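Local coordinates for uncharacterized protein (Ruminococcus gnavus, PDB 4QAN) that is of unknown function but has a cystatin-like fold, belongs to the NTF2-like superfamily as a divergent member, and can bind a magnesium ion, at residues N335-C343 with S353-L361. Sequence-based numbering, arbitrary orientation.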
loop_
_atom_site.group_PDB
_atom_site.type_symbol
_atom_site.label_atom_id
_atom_site.label_comp_id
_atom_site.label_asym_id
_atom_site.label_seq_id
_atom_site.Cartn_x
_atom_site.Cartn_y
_atom_site.Cartn_z
ATOM N N ASN A 335 -5.057 21.172 -18.743
ATOM C CA ASN A 335 -6.015 21.497 -17.689
ATOM C C ASN A 335 -6.920 20.341 -17.351
ATOM O O ASN A 335 -7.444 19.668 -18.245
ATOM C CB ASN A 335 -6.874 22.682 -18.107
ATOM C CG ASN A 335 -6.047 23.895 -18.411
ATOM O OD1 ASN A 335 -6.063 24.410 -19.530
ATOM N ND2 ASN A 335 -5.281 24.341 -17.424
ATOM N N TYR A 336 -7.106 20.128 -16.048
ATOM C CA TYR A 336 -7.936 19.047 -15.543
ATOM C C TYR A 336 -8.837 19.550 -14.427
ATOM O O TYR A 336 -8.604 20.610 -13.842
ATOM C CB TYR A 336 -7.062 17.912 -15.004
ATOM C CG TYR A 336 -6.212 17.250 -16.058
ATOM C CD1 TYR A 336 -4.961 17.768 -16.402
ATOM C CD2 TYR A 336 -6.661 16.119 -16.732
ATOM C CE1 TYR A 336 -4.178 17.168 -17.378
ATOM C CE2 TYR A 336 -5.888 15.510 -17.714
ATOM C CZ TYR A 336 -4.650 16.039 -18.035
ATOM O OH TYR A 336 -3.881 15.445 -19.001
ATOM N N LEU A 337 -9.878 18.776 -14.157
ATOM C CA LEU A 337 -10.705 18.963 -12.994
ATOM C C LEU A 337 -10.632 17.690 -12.143
ATOM O O LEU A 337 -10.615 16.580 -12.673
ATOM C CB LEU A 337 -12.142 19.213 -13.410
ATOM C CG LEU A 337 -13.030 19.848 -12.341
ATOM C CD1 LEU A 337 -12.795 21.357 -12.285
ATOM C CD2 LEU A 337 -14.499 19.565 -12.609
ATOM N N THR A 338 -10.589 17.857 -10.827
ATOM C CA THR A 338 -10.892 16.763 -9.920
ATOM C C THR A 338 -11.838 17.212 -8.828
ATOM O O THR A 338 -12.064 18.399 -8.657
ATOM C CB THR A 338 -9.633 16.254 -9.221
ATOM O OG1 THR A 338 -9.221 17.213 -8.224
ATOM C CG2 THR A 338 -8.536 16.004 -10.247
ATOM N N GLY A 339 -12.344 16.244 -8.075
ATOM C CA GLY A 339 -13.251 16.483 -6.969
ATOM C C GLY A 339 -12.693 16.092 -5.618
ATOM O O GLY A 339 -11.945 15.120 -5.498
ATOM N N TYR A 340 -13.064 16.867 -4.604
ATOM C CA TYR A 340 -12.697 16.602 -3.215
ATOM C C TYR A 340 -13.932 16.620 -2.344
ATOM O O TYR A 340 -14.901 17.320 -2.631
ATOM C CB TYR A 340 -11.750 17.675 -2.685
ATOM C CG TYR A 340 -10.385 17.696 -3.310
ATOM C CD1 TYR A 340 -10.163 18.359 -4.512
ATOM C CD2 TYR A 340 -9.320 17.074 -2.692
ATOM C CE1 TYR A 340 -8.913 18.392 -5.084
ATOM C CE2 TYR A 340 -8.070 17.093 -3.254
ATOM C CZ TYR A 340 -7.867 17.769 -4.448
ATOM O OH TYR A 340 -6.621 17.781 -4.999
ATOM N N THR A 341 -13.896 15.828 -1.281
ATOM C CA THR A 341 -14.898 15.911 -0.225
ATOM C C THR A 341 -14.065 16.174 1.009
ATOM O O THR A 341 -13.132 15.420 1.293
ATOM C CB THR A 341 -15.731 14.617 -0.072
ATOM O OG1 THR A 341 -16.459 14.353 -1.273
ATOM C CG2 THR A 341 -16.715 14.740 1.071
ATOM N N LEU A 342 -14.372 17.261 1.713
ATOM C CA LEU A 342 -13.587 17.697 2.871
ATOM C C LEU A 342 -14.415 17.673 4.140
ATOM O O LEU A 342 -15.633 17.932 4.095
ATOM C CB LEU A 342 -13.070 19.108 2.632
ATOM C CG LEU A 342 -12.180 19.180 1.383
ATOM C CD1 LEU A 342 -12.508 20.422 0.578
ATOM C CD2 LEU A 342 -10.714 19.136 1.778
ATOM N N CYS A 343 -13.754 17.358 5.260
ATOM C CA CYS A 343 -14.405 17.283 6.564
ATOM C C CYS A 343 -13.707 18.170 7.602
ATOM O O CYS A 343 -12.472 18.253 7.666
ATOM C CB CYS A 343 -14.492 15.838 7.070
ATOM S SG CYS A 343 -12.885 15.026 7.243
ATOM N N SER A 353 -12.202 12.469 0.977
ATOM C CA SER A 353 -11.926 11.665 -0.217
ATOM C C SER A 353 -11.576 12.519 -1.429
ATOM O O SER A 353 -11.835 13.715 -1.469
ATOM C CB SER A 353 -13.119 10.748 -0.557
ATOM O OG SER A 353 -14.169 11.505 -1.118
ATOM N N LEU A 354 -10.972 11.871 -2.411
ATOM C CA LEU A 354 -10.632 12.489 -3.667
ATOM C C LEU A 354 -11.785 12.297 -4.665
ATOM O O LEU A 354 -11.567 12.013 -5.842
ATOM C CB LEU A 354 -9.306 11.911 -4.188
ATOM C CG LEU A 354 -8.112 12.131 -3.247
ATOM C CD1 LEU A 354 -6.821 11.478 -3.751
ATOM C CD2 LEU A 354 -7.892 13.613 -2.966
ATOM N N SER A 355 -13.014 12.486 -4.181
ATOM C CA SER A 355 -14.207 12.391 -5.012
ATOM C C SER A 355 -15.113 13.577 -4.754
ATOM O O SER A 355 -15.017 14.254 -3.737
ATOM C CB SER A 355 -14.978 11.114 -4.682
ATOM O OG SER A 355 -15.533 11.199 -3.381
ATOM N N ALA A 356 -16.013 13.810 -5.688
ATOM C CA ALA A 356 -17.116 14.730 -5.489
ATOM C C ALA A 356 -18.348 14.161 -6.185
ATOM O O ALA A 356 -18.612 14.472 -7.352
ATOM C CB ALA A 356 -16.776 16.101 -6.030
ATOM N N PRO A 357 -19.123 13.337 -5.457
ATOM C CA PRO A 357 -20.291 12.691 -6.023
ATOM C C PRO A 357 -21.245 13.688 -6.671
ATOM O O PRO A 357 -21.899 13.366 -7.665
ATOM C CB PRO A 357 -20.964 12.052 -4.815
ATOM C CG PRO A 357 -19.892 11.871 -3.823
ATOM C CD PRO A 357 -18.897 12.952 -4.053
ATOM N N ALA A 358 -21.289 14.896 -6.123
ATOM C CA ALA A 358 -22.202 15.941 -6.589
ATOM C C ALA A 358 -21.956 16.379 -8.042
ATOM O O ALA A 358 -22.847 16.929 -8.691
ATOM C CB ALA A 358 -22.113 17.132 -5.648
ATOM N N LEU A 359 -20.743 16.161 -8.533
ATOM C CA LEU A 359 -20.394 16.386 -9.935
ATOM C C LEU A 359 -20.056 15.074 -10.642
ATOM O O LEU A 359 -19.409 15.083 -11.691
ATOM C CB LEU A 359 -19.182 17.319 -10.029
ATOM C CG LEU A 359 -19.370 18.774 -9.587
ATOM C CD1 LEU A 359 -18.046 19.512 -9.721
ATOM C CD2 LEU A 359 -20.458 19.471 -10.386
ATOM N N SER A 360 -20.497 13.956 -10.062
ATOM C CA SER A 360 -20.252 12.616 -10.593
ATOM C C SER A 360 -18.766 12.251 -10.706
ATOM O O SER A 360 -18.397 11.390 -11.503
ATOM C CB SER A 360 -20.960 12.423 -11.940
ATOM O OG SER A 360 -20.688 11.133 -12.453
ATOM N N LEU A 361 -17.927 12.878 -9.884
ATOM C CA LEU A 361 -16.496 12.608 -9.899
ATOM C C LEU A 361 -16.127 11.550 -8.868
ATOM O O LEU A 361 -16.189 11.786 -7.661
ATOM C CB LEU A 361 -15.690 13.884 -9.652
ATOM C CG LEU A 361 -15.574 14.907 -10.787
ATOM C CD1 LEU A 361 -14.699 16.073 -10.353
ATOM C CD2 LEU A 361 -15.001 14.297 -12.057
HETATM O O HOH W 1 -11.937 13.214 -8.366
#
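Thr341 OG1 donates a 2.9 Å hydrogen bond to Ser355 O, approaching from above the carbonyl plane, 45° out of it. The hydroxyl of Thr341 is placed there by a chi1 of -62°, which sets OG1 beside the backbone N. A valine in its place would probably leave Ser355 O without this donor and the chain beyond Ser353 less firmly tied to the strand. The Thr341 backbone forms a hydrogen-bonded antiparallel pair with Ser353: its N reaches Ser353 O at 3.0 Å, and Ser353 N returns a bond to Thr341 O. Ser353 OG and Ser355 OG, 2.7 Å apart, share a further hydrogen bond, for which small hydroxyl side chains are well suited. Two residues before Thr341, Gly339 lets the loop press close: Ala356 CB sits 3.7 Å from its CA and Leu361 CD1 3.3 Å from its N; a side chain on Gly339 would collide with the Ala356 methyl and crowd Leu361 CD1. A water bridges Gly339 N and Leu354 O. Leu354 CD2 meets Tyr340 CE2 obliquely at 3.5 Å, the two side chains running alongside, while Tyr340 OH bonds to Tyr329. Ser360, a magnesium-binding residue of this protein, though no ion is bound here, and Leu361 both face Ala356, making a G1 beta bulge that closes the 356-361 turn, in the loop between strands 349-353 and 367-369 of the curled sheet of this cystatin-like fold.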